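Local coordinates for NO-binding heme-dependent sensor protein (Shewanella oneidensis, PDB 4U9G), which probably senses nitric oxide through a bound heme b, whose iron can take a diatomic gas as ligand, at residues Gln71-Gly76 / Glu143-Gly148. The protein carries 3 engineered substitutions. Sequence-based numbering, arbitrary orientation.
Sequences QFLFNG and EGLLFG. With CMO (carbon monoxide), chain E; HEM (protoporphyrin IX containing Fe), chain C.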
loop_
_atom_site.group_PDB
_atom_site.type_symbol
_atom_site.label_atom_id
_atom_site.label_comp_id
_atom_site.label_asym_id
_atom_site.label_seq_id
_atom_site.Cartn_x
_atom_site.Cartn_y
_atom_site.Cartn_z
ATOM N N GLN A 71 0.588 -3.462 -4.189
ATOM C CA GLN A 71 0.187 -4.867 -4.156
ATOM C C GLN A 71 1.325 -5.734 -3.615
ATOM O O GLN A 71 1.105 -6.597 -2.766
ATOM C CB GLN A 71 -0.239 -5.354 -5.542
ATOM C CG GLN A 71 -0.685 -6.811 -5.543
ATOM C CD GLN A 71 -1.477 -7.200 -6.776
ATOM O OE1 GLN A 71 -1.697 -6.387 -7.676
ATOM N NE2 GLN A 71 -1.917 -8.455 -6.821
ATOM N N PHE A 72 2.533 -5.496 -4.114
ATOM C CA PHE A 72 3.733 -6.140 -3.600
ATOM C C PHE A 72 3.911 -5.817 -2.115
ATOM O O PHE A 72 4.302 -6.672 -1.322
ATOM C CB PHE A 72 4.952 -5.678 -4.399
ATOM C CG PHE A 72 6.228 -6.404 -4.057
ATOM C CD1 PHE A 72 7.040 -5.964 -3.024
ATOM C CD2 PHE A 72 6.626 -7.513 -4.788
ATOM C CE1 PHE A 72 8.219 -6.626 -2.716
ATOM C CE2 PHE A 72 7.802 -8.177 -4.488
ATOM C CZ PHE A 72 8.600 -7.732 -3.451
ATOM N N LEU A 73 3.605 -4.574 -1.753
ATOM C CA LEU A 73 3.815 -4.086 -0.396
ATOM C C LEU A 73 2.953 -4.803 0.642
ATOM O O LEU A 73 3.394 -4.980 1.780
ATOM C CB LEU A 73 3.547 -2.576 -0.330
ATOM C CG LEU A 73 3.627 -1.895 1.040
ATOM C CD1 LEU A 73 5.006 -2.030 1.668
ATOM C CD2 LEU A 73 3.262 -0.427 0.895
ATOM N N PHE A 74 1.737 -5.209 0.277
ATOM C CA PHE A 74 0.877 -5.855 1.259
ATOM C C PHE A 74 1.497 -7.160 1.746
ATOM O O PHE A 74 1.449 -7.471 2.932
ATOM C CB PHE A 74 -0.521 -6.154 0.724
ATOM C CG PHE A 74 -1.414 -6.772 1.760
ATOM C CD1 PHE A 74 -1.404 -8.144 1.977
ATOM C CD2 PHE A 74 -2.214 -5.980 2.561
ATOM C CE1 PHE A 74 -2.195 -8.712 2.957
ATOM C CE2 PHE A 74 -3.011 -6.540 3.540
ATOM C CZ PHE A 74 -3.003 -7.910 3.738
ATOM N N ASN A 75 2.058 -7.932 0.824
ATOM C CA ASN A 75 2.658 -9.205 1.190
ATOM C C ASN A 75 3.925 -8.987 2.004
ATOM O O ASN A 75 4.240 -9.768 2.902
ATOM C CB ASN A 75 2.962 -10.037 -0.055
ATOM C CG ASN A 75 3.657 -11.349 0.282
ATOM O OD1 ASN A 75 3.301 -12.023 1.250
ATOM N ND2 ASN A 75 4.662 -11.706 -0.508
ATOM N N GLY A 76 4.644 -7.914 1.693
ATOM C CA GLY A 76 5.851 -7.571 2.423
ATOM C C GLY A 76 5.556 -7.271 3.877
ATOM O O GLY A 76 6.307 -7.655 4.772
ATOM N N GLU A 143 -4.903 1.381 -3.332
ATOM C CA GLU A 143 -5.545 0.459 -4.271
ATOM C C GLU A 143 -4.735 -0.822 -4.412
ATOM O O GLU A 143 -5.273 -1.919 -4.284
ATOM C CB GLU A 143 -5.722 1.107 -5.650
ATOM C CG GLU A 143 -7.133 1.569 -5.939
ATOM C CD GLU A 143 -7.366 1.876 -7.414
ATOM O OE1 GLU A 143 -7.879 2.974 -7.713
ATOM O OE2 GLU A 143 -7.052 1.018 -8.266
ATOM N N GLY A 144 -3.440 -0.674 -4.678
ATOM C CA GLY A 144 -2.542 -1.811 -4.780
ATOM C C GLY A 144 -2.621 -2.703 -3.560
ATOM O O GLY A 144 -2.746 -3.922 -3.666
ATOM N N LEU A 145 -2.557 -2.082 -2.391
ATOM C CA LEU A 145 -2.608 -2.810 -1.131
ATOM C C LEU A 145 -3.883 -3.613 -0.969
ATOM O O LEU A 145 -3.855 -4.735 -0.467
ATOM C CB LEU A 145 -2.465 -1.835 0.018
ATOM C CG LEU A 145 -1.015 -1.406 0.116
ATOM C CD1 LEU A 145 -1.003 0.039 0.543
ATOM C CD2 LEU A 145 -0.281 -2.347 1.060
ATOM N N LEU A 146 -5.001 -3.031 -1.385
ATOM C CA LEU A 146 -6.273 -3.727 -1.317
ATOM C C LEU A 146 -6.256 -4.946 -2.231
ATOM O O LEU A 146 -6.786 -5.995 -1.873
ATOM C CB LEU A 146 -7.420 -2.790 -1.687
ATOM C CG LEU A 146 -7.705 -1.697 -0.657
ATOM C CD1 LEU A 146 -8.589 -0.615 -1.260
ATOM C CD2 LEU A 146 -8.346 -2.277 0.595
ATOM N N PHE A 147 -5.638 -4.813 -3.403
ATOM C CA PHE A 147 -5.496 -5.947 -4.312
ATOM C C PHE A 147 -4.553 -6.988 -3.712
ATOM O O PHE A 147 -4.712 -8.186 -3.942
ATOM C CB PHE A 147 -4.991 -5.489 -5.685
ATOM C CG PHE A 147 -6.067 -4.892 -6.555
ATOM C CD1 PHE A 147 -7.012 -5.704 -7.156
ATOM C CD2 PHE A 147 -6.129 -3.524 -6.775
ATOM C CE1 PHE A 147 -8.002 -5.167 -7.954
ATOM C CE2 PHE A 147 -7.117 -2.981 -7.575
ATOM C CZ PHE A 147 -8.058 -3.803 -8.161
ATOM N N GLY A 148 -3.573 -6.529 -2.942
ATOM C CA GLY A 148 -2.686 -7.429 -2.226
ATOM C C GLY A 148 -3.420 -8.196 -1.137
ATOM O O GLY A 148 -3.247 -9.405 -0.984
HETATM C C CMO E . 0.524 0.190 4.333
HETATM O O CMO E . 1.274 -0.085 3.404
HETATM C CHA HEM C . 1.237 3.742 5.578
HETATM C CHB HEM C . -2.932 2.059 3.551
HETATM C CHC HEM C . -2.320 -2.402 5.527
HETATM C CHD HEM C . 1.369 -0.527 8.164
HETATM C C1A HEM C . 0.166 3.588 4.686
HETATM C C2A HEM C . -0.086 4.330 3.449
HETATM C C3A HEM C . -1.234 3.862 2.898
HETATM C C4A HEM C . -1.761 2.803 3.755
HETATM C CMA HEM C . -1.904 4.340 1.580
HETATM C CAA HEM C . 0.826 5.452 2.881
HETATM C CBA HEM C . 0.800 6.670 3.797
HETATM C CGA HEM C . -0.369 7.573 3.468
HETATM O O1A HEM C . -0.498 8.636 4.124
HETATM O O2A HEM C . -1.182 7.250 2.564
HETATM C C1B HEM C . -3.103 0.701 3.851
HETATM C C2B HEM C . -4.108 -0.203 3.304
HETATM C C3B HEM C . -3.944 -1.426 3.857
HETATM C C4B HEM C . -2.816 -1.347 4.766
HETATM C CMB HEM C . -5.180 0.237 2.279
HETATM C CAB HEM C . -4.719 -2.760 3.642
HETATM C CBB HEM C . -5.498 -3.024 2.589
HETATM C C1C HEM C . -1.236 -2.301 6.389
HETATM C C2C HEM C . -0.617 -3.381 7.134
HETATM C C3C HEM C . 0.406 -2.865 7.843
HETATM C C4C HEM C . 0.462 -1.431 7.605
HETATM C CMC HEM C . -1.061 -4.862 7.064
HETATM C CAC HEM C . 1.351 -3.616 8.807
HETATM C CBC HEM C . 0.856 -4.470 9.705
HETATM C C1D HEM C . 1.773 0.692 7.608
HETATM C C2D HEM C . 3.073 1.312 7.810
HETATM C C3D HEM C . 3.032 2.631 7.013
HETATM C C4D HEM C . 1.716 2.702 6.393
HETATM C CMD HEM C . 4.257 0.763 8.653
HETATM C CAD HEM C . 4.173 3.664 6.888
HETATM C CBD HEM C . 3.976 4.774 7.909
HETATM C CGD HEM C . 5.137 5.726 7.798
HETATM O O1D HEM C . 5.909 5.613 6.812
HETATM O O2D HEM C . 5.301 6.593 8.693
HETATM N NA HEM C . -0.876 2.668 4.821
HETATM N NB HEM C . -2.337 -0.041 4.739
HETATM N NC HEM C . -0.551 -1.134 6.705
HETATM N ND HEM C . 1.018 1.539 6.778
HETATM FE FE HEM C . -0.688 0.717 5.690
#
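Leu145 reaches from helix 139-152 into the angle between Phe74 and Leu73 of helix 62-80, and its methyl CD2 makes the closest contacts of the side chain with that helix. That methyl lies 3.6 Å from the backbone N of Phe74. It also packs on Phe74 CB and crosses the Leu73 branch, with Leu73 CG 3.9 Å from Leu145 CD2. The axes of the two segments come within 6.9 Å and make an angle of 55°, an approach made possible by Gly144 and Gly148, where a CB would collide with Gln71 or Phe74. Gln71 CA sits 3.1 Å from Gly144 O in a CA-H...O contact, and no conventional hydrogen bond joins the segments. Gln71 runs along the glycine side of the other helix because chi1 (-179°) swings CG opposite the main-chain N and the chain stays extended beyond: CG lies over the Gly148 backbone and the amide skirts Phe147 CB, while NE2 is held by Gln151. This crossing forms part of the distal heme wall of the H-NOX fold, across the porphyrin from the axial ligand His103. Carbon monoxide, bound to the heme iron through C, points its O at both leucines, with that O 3.2 Å from Leu73 CD2, so apolar methyls border the gas ligand here. Phe74 sends its ring obliquely past two carbonyls, those of Leu145 and Gly148, with CD1 3.7 Å from Gly148 O, and turns an edge to the heme vinyl carbon CAB. An alanine at Phe74 would keep the CB packing on Leu145 but would probably open a gap between Gly148 and the heme vinyl, where the ring now bridges the two.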